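Local coordinates for mutual gliding motility protein C (MglC) (Myxococcus xanthus DK 1622, PDB 7CT3) that probably takes part in controlling cell polarity for gliding motility, as a Roadblock/LC7-domain protein that interacts with its paralog MglB, at residues A46-A60 with V72-R84. Numbering follows the deposited sequence.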
loop_
_atom_site.group_PDB
_atom_site.type_symbol
_atom_site.label_atom_id
_atom_site.label_comp_id
_atom_site.label_asym_id
_atom_site.label_seq_id
_atom_site.Cartn_x
_atom_site.Cartn_y
_atom_site.Cartn_z
ATOM N N ALA A 46 18.202 1.794 -3.315
ATOM C CA ALA A 46 16.760 2.032 -3.557
ATOM C C ALA A 46 16.418 1.751 -5.026
ATOM O O ALA A 46 15.405 1.092 -5.269
ATOM C CB ALA A 46 16.390 3.439 -3.168
ATOM N N TRP A 47 17.231 2.230 -5.974
ATOM C CA TRP A 47 17.003 2.005 -7.428
ATOM C C TRP A 47 16.986 0.502 -7.725
ATOM O O TRP A 47 16.149 0.073 -8.532
ATOM C CB TRP A 47 18.043 2.742 -8.276
ATOM C CG TRP A 47 17.820 4.222 -8.313
ATOM C CD1 TRP A 47 18.631 5.193 -7.800
ATOM C CD2 TRP A 47 16.681 4.901 -8.866
ATOM N NE1 TRP A 47 18.082 6.429 -8.012
ATOM C CE2 TRP A 47 16.887 6.282 -8.663
ATOM C CE3 TRP A 47 15.521 4.479 -9.525
ATOM C CZ2 TRP A 47 15.969 7.241 -9.090
ATOM C CZ3 TRP A 47 14.618 5.427 -9.951
ATOM C CH2 TRP A 47 14.840 6.787 -9.733
ATOM N N VAL A 48 17.880 -0.263 -7.097
ATOM C CA VAL A 48 17.953 -1.745 -7.244
ATOM C C VAL A 48 16.616 -2.347 -6.792
ATOM O O VAL A 48 16.033 -3.121 -7.563
ATOM C CB VAL A 48 19.148 -2.329 -6.470
ATOM C CG1 VAL A 48 19.048 -3.837 -6.288
ATOM C CG2 VAL A 48 20.460 -1.964 -7.143
ATOM N N GLU A 49 16.136 -1.993 -5.596
ATOM C CA GLU A 49 14.870 -2.548 -5.047
ATOM C C GLU A 49 13.692 -2.091 -5.912
ATOM O O GLU A 49 12.812 -2.933 -6.180
ATOM C CB GLU A 49 14.702 -2.186 -3.573
ATOM C CG GLU A 49 15.729 -2.880 -2.699
ATOM C CD GLU A 49 15.360 -3.016 -1.238
ATOM O OE1 GLU A 49 14.334 -2.444 -0.831
ATOM O OE2 GLU A 49 16.105 -3.693 -0.510
ATOM N N TYR A 50 13.685 -0.840 -6.380
ATOM C CA TYR A 50 12.600 -0.318 -7.253
ATOM C C TYR A 50 12.508 -1.171 -8.528
ATOM O O TYR A 50 11.397 -1.601 -8.888
ATOM C CB TYR A 50 12.786 1.170 -7.558
ATOM C CG TYR A 50 11.662 1.783 -8.357
ATOM C CD1 TYR A 50 10.351 1.353 -8.207
ATOM C CD2 TYR A 50 11.905 2.800 -9.265
ATOM C CE1 TYR A 50 9.317 1.906 -8.945
ATOM C CE2 TYR A 50 10.880 3.367 -10.008
ATOM C CZ TYR A 50 9.582 2.918 -9.848
ATOM O OH TYR A 50 8.565 3.466 -10.574
ATOM N N ALA A 51 13.642 -1.432 -9.181
ATOM C CA ALA A 51 13.731 -2.323 -10.360
ATOM C C ALA A 51 13.116 -3.684 -10.012
ATOM O O ALA A 51 12.342 -4.208 -10.817
ATOM C CB ALA A 51 15.165 -2.461 -10.804
ATOM N N ASN A 52 13.428 -4.218 -8.831
ATOM C CA ASN A 52 12.997 -5.574 -8.398
ATOM C C ASN A 52 11.524 -5.573 -7.957
ATOM O O ASN A 52 11.004 -6.675 -7.729
ATOM C CB ASN A 52 13.920 -6.117 -7.305
ATOM C CG ASN A 52 15.308 -6.421 -7.825
ATOM O OD1 ASN A 52 15.490 -6.606 -9.023
ATOM N ND2 ASN A 52 16.294 -6.449 -6.945
ATOM N N LEU A 53 10.882 -4.404 -7.837
ATOM C CA LEU A 53 9.438 -4.278 -7.491
ATOM C C LEU A 53 8.584 -4.187 -8.763
ATOM O O LEU A 53 7.377 -4.422 -8.651
ATOM C CB LEU A 53 9.202 -3.030 -6.627
ATOM C CG LEU A 53 9.702 -3.085 -5.184
ATOM C CD1 LEU A 53 9.497 -1.742 -4.496
ATOM C CD2 LEU A 53 9.014 -4.185 -4.390
ATOM N N LEU A 54 9.167 -3.827 -9.912
ATOM C CA LEU A 54 8.398 -3.418 -11.122
ATOM C C LEU A 54 7.362 -4.485 -11.504
ATOM O O LEU A 54 6.196 -4.105 -11.715
ATOM C CB LEU A 54 9.351 -3.129 -12.283
ATOM C CG LEU A 54 10.148 -1.828 -12.191
ATOM C CD1 LEU A 54 10.987 -1.633 -13.446
ATOM C CD2 LEU A 54 9.241 -0.625 -11.969
ATOM N N THR A 55 7.753 -5.760 -11.596
ATOM C CA THR A 55 6.837 -6.874 -11.969
ATOM C C THR A 55 5.641 -6.895 -11.011
ATOM O O THR A 55 4.488 -6.990 -11.493
ATOM C CB THR A 55 7.545 -8.231 -11.948
ATOM O OG1 THR A 55 8.602 -8.164 -12.902
ATOM C CG2 THR A 55 6.625 -9.387 -12.283
ATOM N N GLN A 56 5.918 -6.812 -9.707
ATOM C CA GLN A 56 4.908 -6.960 -8.625
ATOM C C GLN A 56 4.028 -5.706 -8.556
ATOM O O GLN A 56 2.823 -5.860 -8.290
ATOM C CB GLN A 56 5.600 -7.266 -7.297
ATOM C CG GLN A 56 6.451 -8.528 -7.332
ATOM C CD GLN A 56 5.769 -9.669 -8.051
ATOM O OE1 GLN A 56 4.639 -10.047 -7.737
ATOM N NE2 GLN A 56 6.458 -10.234 -9.030
ATOM N N LEU A 57 4.589 -4.515 -8.798
ATOM C CA LEU A 57 3.808 -3.250 -8.867
ATOM C C LEU A 57 2.674 -3.423 -9.882
ATOM O O LEU A 57 1.522 -3.137 -9.535
ATOM C CB LEU A 57 4.710 -2.075 -9.266
ATOM C CG LEU A 57 5.682 -1.591 -8.196
ATOM C CD1 LEU A 57 6.621 -0.536 -8.755
ATOM C CD2 LEU A 57 4.936 -1.044 -6.995
ATOM N N ARG A 58 2.994 -3.881 -11.094
ATOM C CA ARG A 58 1.996 -3.998 -12.191
ATOM C C ARG A 58 0.965 -5.076 -11.819
ATOM O O ARG A 58 -0.217 -4.893 -12.155
ATOM C CB ARG A 58 2.685 -4.279 -13.529
ATOM C CG ARG A 58 1.781 -4.081 -14.740
ATOM C CD ARG A 58 1.859 -5.240 -15.720
ATOM N NE ARG A 58 1.395 -6.470 -15.087
ATOM C CZ ARG A 58 0.128 -6.880 -15.032
ATOM N NH1 ARG A 58 -0.839 -6.179 -15.603
ATOM N NH2 ARG A 58 -0.166 -8.006 -14.406
ATOM N N ASN A 59 1.381 -6.149 -11.142
ATOM C CA ASN A 59 0.462 -7.229 -10.689
ATOM C C ASN A 59 -0.544 -6.645 -9.687
ATOM O O ASN A 59 -1.756 -6.835 -9.889
ATOM C CB ASN A 59 1.213 -8.417 -10.082
ATOM C CG ASN A 59 1.998 -9.220 -11.097
ATOM O OD1 ASN A 59 1.754 -9.141 -12.302
ATOM N ND2 ASN A 59 2.946 -10.003 -10.617
ATOM N N ALA A 60 -0.063 -5.974 -8.639
ATOM C CA ALA A 60 -0.907 -5.380 -7.573
ATOM C C ALA A 60 -1.767 -4.249 -8.156
ATOM O O ALA A 60 -2.925 -4.093 -7.714
ATOM C CB ALA A 60 -0.048 -4.900 -6.428
ATOM N N VAL A 72 -3.070 1.734 -4.137
ATOM C CA VAL A 72 -2.290 0.500 -3.838
ATOM C C VAL A 72 -0.831 0.889 -3.590
ATOM O O VAL A 72 -0.326 1.779 -4.298
ATOM C CB VAL A 72 -2.422 -0.529 -4.974
ATOM C CG1 VAL A 72 -1.623 -1.789 -4.686
ATOM C CG2 VAL A 72 -3.881 -0.867 -5.246
ATOM N N SER A 73 -0.197 0.240 -2.614
ATOM C CA SER A 73 1.249 0.374 -2.292
ATOM C C SER A 73 1.892 -1.011 -2.267
ATOM O O SER A 73 1.318 -1.931 -1.652
ATOM C CB SER A 73 1.457 1.084 -0.981
ATOM O OG SER A 73 1.018 2.426 -1.069
ATOM N N VAL A 74 3.040 -1.150 -2.925
ATOM C CA VAL A 74 3.909 -2.353 -2.823
ATOM C C VAL A 74 5.281 -1.853 -2.379
ATOM O O VAL A 74 5.916 -1.100 -3.152
ATOM C CB VAL A 74 3.952 -3.133 -4.148
ATOM C CG1 VAL A 74 4.900 -4.316 -4.076
ATOM C CG2 VAL A 74 2.563 -3.594 -4.567
ATOM N N ASN A 75 5.684 -2.213 -1.160
ATOM C CA ASN A 75 6.838 -1.597 -0.460
ATOM C C ASN A 75 7.913 -2.651 -0.199
ATOM O O ASN A 75 7.573 -3.819 0.062
ATOM C CB ASN A 75 6.407 -0.925 0.844
ATOM C CG ASN A 75 5.389 0.177 0.637
ATOM O OD1 ASN A 75 5.278 0.735 -0.455
ATOM N ND2 ASN A 75 4.643 0.499 1.682
ATOM N N SER A 76 9.170 -2.227 -0.272
ATOM C CA SER A 76 10.361 -3.003 0.143
ATOM C C SER A 76 10.950 -2.337 1.389
ATOM O O SER A 76 10.355 -1.348 1.873
ATOM C CB SER A 76 11.354 -3.076 -0.980
ATOM O OG SER A 76 11.850 -1.782 -1.289
ATOM N N GLU A 77 12.073 -2.852 1.883
ATOM C CA GLU A 77 12.830 -2.242 3.006
ATOM C C GLU A 77 13.230 -0.806 2.631
ATOM O O GLU A 77 13.123 0.068 3.497
ATOM C CB GLU A 77 14.041 -3.108 3.363
ATOM C CG GLU A 77 13.656 -4.423 4.021
ATOM C CD GLU A 77 14.813 -5.336 4.394
ATOM O OE1 GLU A 77 15.978 -4.881 4.338
ATOM O OE2 GLU A 77 14.546 -6.508 4.742
ATOM N N LYS A 78 13.638 -0.562 1.380
ATOM C CA LYS A 78 14.280 0.718 0.962
ATOM C C LYS A 78 13.337 1.598 0.129
ATOM O O LYS A 78 13.627 2.803 0.009
ATOM C CB LYS A 78 15.559 0.433 0.170
ATOM C CG LYS A 78 16.644 -0.299 0.944
ATOM C CD LYS A 78 17.937 -0.444 0.164
ATOM C CE LYS A 78 18.958 -1.315 0.865
ATOM N NZ LYS A 78 20.071 -1.684 -0.041
ATOM N N VAL A 79 12.263 1.050 -0.440
ATOM C CA VAL A 79 11.414 1.794 -1.417
ATOM C C VAL A 79 9.946 1.621 -1.048
ATOM O O VAL A 79 9.532 0.479 -0.779
ATOM C CB VAL A 79 11.655 1.340 -2.868
ATOM C CG1 VAL A 79 10.773 2.103 -3.846
ATOM C CG2 VAL A 79 13.115 1.463 -3.258
ATOM N N LEU A 80 9.210 2.731 -1.059
ATOM C CA LEU A 80 7.738 2.767 -0.898
ATOM C C LEU A 80 7.135 3.206 -2.230
ATOM O O LEU A 80 7.762 4.035 -2.923
ATOM C CB LEU A 80 7.366 3.739 0.222
ATOM C CG LEU A 80 8.207 3.644 1.492
ATOM C CD1 LEU A 80 7.772 4.697 2.496
ATOM C CD2 LEU A 80 8.129 2.254 2.108
ATOM N N THR A 81 5.976 2.658 -2.583
ATOM C CA THR A 81 5.233 3.053 -3.802
ATOM C C THR A 81 3.793 3.389 -3.427
ATOM O O THR A 81 3.283 2.851 -2.419
ATOM C CB THR A 81 5.308 1.993 -4.906
ATOM O OG1 THR A 81 4.604 0.830 -4.474
ATOM C CG2 THR A 81 6.735 1.651 -5.278
ATOM N N VAL A 82 3.202 4.282 -4.212
ATOM C CA VAL A 82 1.762 4.652 -4.177
ATOM C C VAL A 82 1.294 4.660 -5.623
ATOM O O VAL A 82 1.956 5.264 -6.466
ATOM C CB VAL A 82 1.532 6.033 -3.538
ATOM C CG1 VAL A 82 0.053 6.270 -3.285
ATOM C CG2 VAL A 82 2.341 6.225 -2.272
HETATM N N MSE A 83 0.155 4.011 -5.879
HETATM C CA MSE A 83 -0.382 3.907 -7.223
HETATM C C MSE A 83 -1.867 4.248 -7.215
HETATM O O MSE A 83 -2.580 3.871 -6.286
HETATM C CB MSE A 83 -0.176 2.490 -7.760
HETATM C CG MSE A 83 1.265 2.114 -7.943
HETATM SE SE MSE A 83 1.388 0.227 -8.380
HETATM C CE MSE A 83 1.374 -0.643 -6.623
ATOM N N ARG A 84 -2.304 4.948 -8.271
ATOM C CA ARG A 84 -3.705 5.270 -8.495
ATOM C C ARG A 84 -4.053 5.044 -9.970
ATOM O O ARG A 84 -3.146 5.120 -10.823
ATOM C CB ARG A 84 -4.010 6.722 -8.114
ATOM C CG ARG A 84 -3.975 6.988 -6.618
ATOM C CD ARG A 84 -4.478 8.367 -6.239
ATOM N NE ARG A 84 -4.736 8.366 -4.809
ATOM C CZ ARG A 84 -5.920 8.178 -4.232
ATOM N NH1 ARG A 84 -7.021 8.040 -4.951
ATOM N NH2 ARG A 84 -5.998 8.162 -2.917
#
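Glu49 sets CG anti to its own carbonyl carbon (chi1 -68°) and runs extended from there, which carries its carboxylate off helix 46-60 to the turn joining strands 72-75 and 79-84. There Ser76, with OG between its backbone N and carbonyl carbon (chi1 64°), gives its hydroxyl proton to Glu49 OE1 at 2.6 Å, on the anti side of the carboxylate. The backbone N of Lys78 reaches the same OE1 from the syn side at 3.0 Å, 33° out of the carboxylate plane, so two donors grip one oxygen. Ser76 OG in turn accepts from the N of Val79, an ST motif that ties the turn to itself. The Lys78 side chain crosses that of Glu49 at about a right angle, its NZ still 4.5 Å from Glu49 OE2, too far for a salt bridge. Without this carboxylate, as with an alanine here, the Ser76 hydroxyl and the Lys78 amide would probably lose their shared acceptor, and the turn would be less firmly held to the helix.

Further along, the contact is mostly apolar. Leu53 CD1 lies over Val79 CB, while the Leu53 and Val74 side chains slide past each other in opposite directions, CD2 beside CG1. Leu57 meets Thr81 tip to tip, CD2 standing 3.2 Å from OG1, and the same methyl touches Val74 CB and, at 3.6 Å, CE of selenomethionine Met83. Ala60 CB closes the row against Val74 CG2 at 3.5 Å, tight for two carbons.

The helix thus covers one face of the Roadblock/LC7 sheet, with Phe102 of helix 102-117 touching Ser73, Leu80 and Val82 on the other. Strand 79-87 pairs with strand 90-97, and strand 72-75 pairs antiparallel with a strand of the second subunit, carrying the sheet across the dimer interface.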